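PDB 2CAL: rusticyanin, which binds one copper ion and, as a periplasmic blue copper protein, carries electrons from cytochrome c552 to the A-type oxidase in iron respiration. Local coordinates for residues K7-T10 with L11-K15; P140-A144 with T145-G149. The protein carries 1 engineered substitution. All coordinates share one frame; numbering follows the deposited sequence. Where two conformers were deposited one is given.

Interaction 1. Residues K7-T10 with L11-K15; sequences KEAT and LPQVK
Thr10 and Gln13 form a capping box at the start of helix 11-18, directly after strand 7-9, with Thr10 as the N-cap. The stronger half of the box runs from the backbone of Thr10 to the side chain of Gln13: Thr10 N donates to Gln13 OE1 at 2.9 Å, with an N-H...O angle of 164°. The nitrogen lies in the plane of the side-chain amide and meets a lone pair of OE1. The return bond is weak, Gln13 N reaching Thr10 OG1 at 3.4 Å, though its N-H points straight at the hydroxyl. That hydroxyl has a weak bond of its own to Gln13 OE1, also 3.4 Å long, so the amide oxygen draws on both the backbone and the side chain of the cap residue. Torsions explain the fit. Gln13 CG lies beside its own backbone N (chi1 -70°) and the chain is extended beyond it, which brings OE1 back to the backbone N of Thr10. The first regular backbone bond of the helix follows, Val14 N to Thr10 O at 2.9 Å.

Van der Waals contacts accompany these bonds. Ala9 CB meets Gln13 CB and Val14 CG2, each at 3.9 Å, where the axes of strand 7-9 and helix segment 11-15 stand at 99° to each other. Ala9 also bonds through its backbone to Phe119, and the side chain of Val14 touches that of Phe119, so strand and helix both rest against strand 119-126. On the more exposed side the side chains of Thr10 and Pro12 cross at about a right angle, with Thr10 OG1 3.3 Å from Pro12 CD.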
loop_
_atom_site.group_PDB
_atom_site.type_symbol
_atom_site.label_atom_id
_atom_site.label_comp_id
_atom_site.label_asym_id
_atom_site.label_seq_id
_atom_site.Cartn_x
_atom_site.Cartn_y
_atom_site.Cartn_z
ATOM N N LYS A 7 -11.788 8.983 2.949
ATOM C CA LYS A 7 -12.455 9.196 4.221
ATOM C C LYS A 7 -11.389 9.612 5.244
ATOM O O LYS A 7 -10.184 9.528 4.993
ATOM C CB LYS A 7 -13.230 7.952 4.623
ATOM C CG LYS A 7 -14.400 7.565 3.781
ATOM C CD LYS A 7 -15.147 6.331 4.292
ATOM C CE LYS A 7 -15.033 5.206 3.285
ATOM N NZ LYS A 7 -16.104 4.171 3.400
ATOM N N GLU A 8 -11.820 10.087 6.417
ATOM C CA GLU A 8 -10.854 10.496 7.443
ATOM C C GLU A 8 -10.989 9.651 8.702
ATOM O O GLU A 8 -12.119 9.305 9.057
ATOM C CB GLU A 8 -11.047 11.993 7.786
ATOM C CG GLU A 8 -10.674 12.850 6.556
ATOM C CD GLU A 8 -9.197 13.061 6.268
ATOM O OE1 GLU A 8 -8.361 12.900 7.202
ATOM O OE2 GLU A 8 -8.794 13.414 5.111
ATOM N N ALA A 9 -9.903 9.313 9.349
ATOM C CA ALA A 9 -9.860 8.440 10.498
ATOM C C ALA A 9 -9.068 9.084 11.617
ATOM O O ALA A 9 -8.030 9.673 11.393
ATOM C CB ALA A 9 -9.219 7.105 10.165
ATOM N N THR A 10 -9.569 8.857 12.865
ATOM C CA THR A 10 -8.782 9.175 14.042
ATOM C C THR A 10 -7.734 8.109 14.281
ATOM O O THR A 10 -7.722 7.029 13.660
ATOM C CB THR A 10 -9.641 9.229 15.308
ATOM O OG1 THR A 10 -10.205 7.920 15.477
ATOM C CG2 THR A 10 -10.812 10.186 15.201
ATOM N N LEU A 11 -6.811 8.364 15.188
ATOM C CA LEU A 11 -5.791 7.361 15.477
ATOM C C LEU A 11 -6.397 6.065 15.970
ATOM O O LEU A 11 -5.926 5.000 15.506
ATOM C CB LEU A 11 -4.827 8.033 16.460
ATOM C CG LEU A 11 -3.512 7.291 16.682
ATOM C CD1 LEU A 11 -2.683 7.204 15.394
ATOM C CD2 LEU A 11 -2.656 7.949 17.747
ATOM N N PRO A 12 -7.345 6.062 16.879
ATOM C CA PRO A 12 -7.896 4.721 17.246
ATOM C C PRO A 12 -8.484 4.001 16.047
ATOM O O PRO A 12 -8.401 2.770 15.976
ATOM C CB PRO A 12 -8.987 5.104 18.256
ATOM C CG PRO A 12 -8.520 6.377 18.858
ATOM C CD PRO A 12 -7.924 7.145 17.700
ATOM N N GLN A 13 -9.118 4.714 15.137
ATOM C CA GLN A 13 -9.637 4.083 13.922
ATOM C C GLN A 13 -8.494 3.536 13.057
ATOM O O GLN A 13 -8.656 2.434 12.522
ATOM C CB GLN A 13 -10.531 5.040 13.171
ATOM C CG GLN A 13 -11.856 5.345 13.844
ATOM C CD GLN A 13 -12.657 6.392 13.113
ATOM O OE1 GLN A 13 -12.142 7.435 12.722
ATOM N NE2 GLN A 13 -13.925 6.081 12.932
ATOM N N VAL A 14 -7.389 4.253 12.920
ATOM C CA VAL A 14 -6.256 3.775 12.134
ATOM C C VAL A 14 -5.736 2.500 12.744
ATOM O O VAL A 14 -5.542 1.524 12.026
ATOM C CB VAL A 14 -5.160 4.846 12.065
ATOM C CG1 VAL A 14 -3.869 4.254 11.529
ATOM C CG2 VAL A 14 -5.562 6.019 11.165
ATOM N N LYS A 15 -5.509 2.479 14.044
ATOM C CA LYS A 15 -5.019 1.272 14.737
ATOM C C LYS A 15 -5.994 0.113 14.501
ATOM O O LYS A 15 -5.546 -1.007 14.194
ATOM C CB LYS A 15 -4.792 1.559 16.226
#

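Interaction 2. Residues P140-A144 with T145-G149; sequences PGMAA and TGMFG. Engineered in segment 140-144: Met142 (natural residue His). With CU1 (copper (I) ion), chain B.
The copper-binding loop between strands 131-136 and 148-153 supplies Met147 SD as a ligand, 2.5 Å from the copper ion, and folds Met142 back against Met147. With CG anti to the backbone N (chi1 -166°) and the chain extended beyond it, Met147 sends its sulfur to the metal; His84 and Cys137 complete the site. In the conformer described, Met142, engineered in place of the natural His at a position that by similarity binds copper, holds its sulfur away from the metal. Its CG, beside the backbone N (chi1 -64°), comes to 3.4 Å from the copper, and the bends at chi2 and chi3 lead SD away from it, while its CB packs on Met147 CB at 4.0 Å.

The backbone of the loop is held by several bonds within it. Met142 O accepts from Met147 N at 2.9 Å and from Thr145 N at 3.1 Å, the two donors coming from opposite faces of the carbonyl plane. The first of these spans five residues and fixes the backbone N of the copper ligand Met147 against Met142, and Met147 is itself the centre of an inverse gamma turn. Gly146 N donates to Ala143 O at 3.1 Å from above that carbonyl's plane. Thr145 OG1 lies 2.9 Å from Gly141 O and also near Met142 O, two acceptors for one proton.

Ala143 O approaches the Phe148 ring at its edge, 3.5 Å from CD1. The ring meets Tyr95 edge-to-face and touches Val136, and Gly149 pairs through its backbone with Tyr135, leading the loop into strand 148-153 beside strand 131-136.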
loop_
_atom_site.group_PDB
_atom_site.type_symbol
_atom_site.label_atom_id
_atom_site.label_comp_id
_atom_site.label_asym_id
_atom_site.label_seq_id
_atom_site.Cartn_x
_atom_site.Cartn_y
_atom_site.Cartn_z
ATOM N N PRO A 140 7.068 12.512 -6.285
ATOM C CA PRO A 140 8.435 12.537 -6.803
ATOM C C PRO A 140 9.509 12.264 -5.787
ATOM O O PRO A 140 9.477 12.812 -4.673
ATOM C CB PRO A 140 8.532 13.978 -7.369
ATOM C CG PRO A 140 7.114 14.192 -7.853
ATOM C CD PRO A 140 6.237 13.641 -6.723
ATOM N N GLY A 141 10.404 11.345 -6.132
ATOM C CA GLY A 141 11.569 10.930 -5.382
ATOM C C GLY A 141 11.358 9.791 -4.409
ATOM O O GLY A 141 12.336 9.218 -3.948
ATOM N N MET A 142 10.101 9.487 -4.065
ATOM C CA MET A 142 9.893 8.512 -3.012
ATOM C C MET A 142 10.219 7.067 -3.410
ATOM O O MET A 142 10.921 6.364 -2.699
ATOM C CB MET A 142 8.451 8.578 -2.529
ATOM C CG MET A 142 8.054 9.903 -1.876
ATOM S SD MET A 142 8.903 10.349 -0.371
ATOM C CE MET A 142 10.200 11.452 -0.945
ATOM N N ALA A 143 9.718 6.656 -4.583
ATOM C CA ALA A 143 10.054 5.295 -5.062
ATOM C C ALA A 143 11.537 5.164 -5.325
ATOM O O ALA A 143 12.094 4.106 -5.071
ATOM C CB ALA A 143 9.207 5.016 -6.293
ATOM N N ALA A 144 12.196 6.198 -5.819
ATOM C CA ALA A 144 13.621 6.215 -6.082
ATOM C C ALA A 144 14.429 6.033 -4.835
ATOM O O ALA A 144 15.558 5.581 -4.881
ATOM C CB ALA A 144 13.985 7.555 -6.745
ATOM N N THR A 145 13.836 6.381 -3.674
ATOM C CA THR A 145 14.526 6.263 -2.397
ATOM C C THR A 145 13.913 5.180 -1.518
ATOM O O THR A 145 14.158 5.147 -0.316
ATOM C CB THR A 145 14.602 7.613 -1.658
ATOM O OG1 THR A 145 13.316 8.187 -1.459
ATOM C CG2 THR A 145 15.363 8.629 -2.491
ATOM N N GLY A 146 13.132 4.269 -2.131
ATOM C CA GLY A 146 12.808 2.997 -1.487
ATOM C C GLY A 146 11.354 2.812 -1.150
ATOM O O GLY A 146 11.023 1.786 -0.522
ATOM N N MET A 147 10.455 3.725 -1.525
ATOM C CA MET A 147 9.056 3.577 -1.144
ATOM C C MET A 147 8.254 2.741 -2.148
ATOM O O MET A 147 7.501 3.203 -3.018
ATOM C CB MET A 147 8.390 4.935 -0.942
ATOM C CG MET A 147 7.047 4.808 -0.227
ATOM S SD MET A 147 6.382 6.403 0.329
ATOM C CE MET A 147 4.875 5.840 1.208
ATOM N N PHE A 148 8.496 1.421 -2.027
ATOM C CA PHE A 148 7.861 0.424 -2.902
ATOM C C PHE A 148 8.054 -0.939 -2.260
ATOM O O PHE A 148 9.008 -1.139 -1.497
ATOM C CB PHE A 148 8.439 0.437 -4.353
ATOM C CG PHE A 148 9.869 -0.040 -4.465
ATOM C CD1 PHE A 148 10.912 0.905 -4.362
ATOM C CD2 PHE A 148 10.221 -1.367 -4.639
ATOM C CE1 PHE A 148 12.212 0.487 -4.439
ATOM C CE2 PHE A 148 11.535 -1.779 -4.745
ATOM C CZ PHE A 148 12.526 -0.841 -4.622
ATOM N N GLY A 149 7.200 -1.874 -2.688
ATOM C CA GLY A 149 7.412 -3.291 -2.360
ATOM C C GLY A 149 6.856 -4.177 -3.460
ATOM O O GLY A 149 6.308 -3.674 -4.488
HETATM CU CU CU1 B . 5.219 8.305 -0.808
#

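In the fold
Both contacts are local turns in which the chain changes direction, yet they lie in different parts of the fold, with centres 25 Å apart and nearest atoms about 14 Å apart. Interaction 1 joins the edge strand 7-9 of one sheet to helix 11-18, away from the copper; interaction 2 leads into strand 148-153, inside the other sheet, and holds a metal ligand. Each is partly buried, with buried Ala9 and Val14 in the first matched by Ala143 and Met147 in the second. A side-chain amide closes the helix start in interaction 1, whereas backbone carbonyls gather the loop in interaction 2 and a thioether binds the metal.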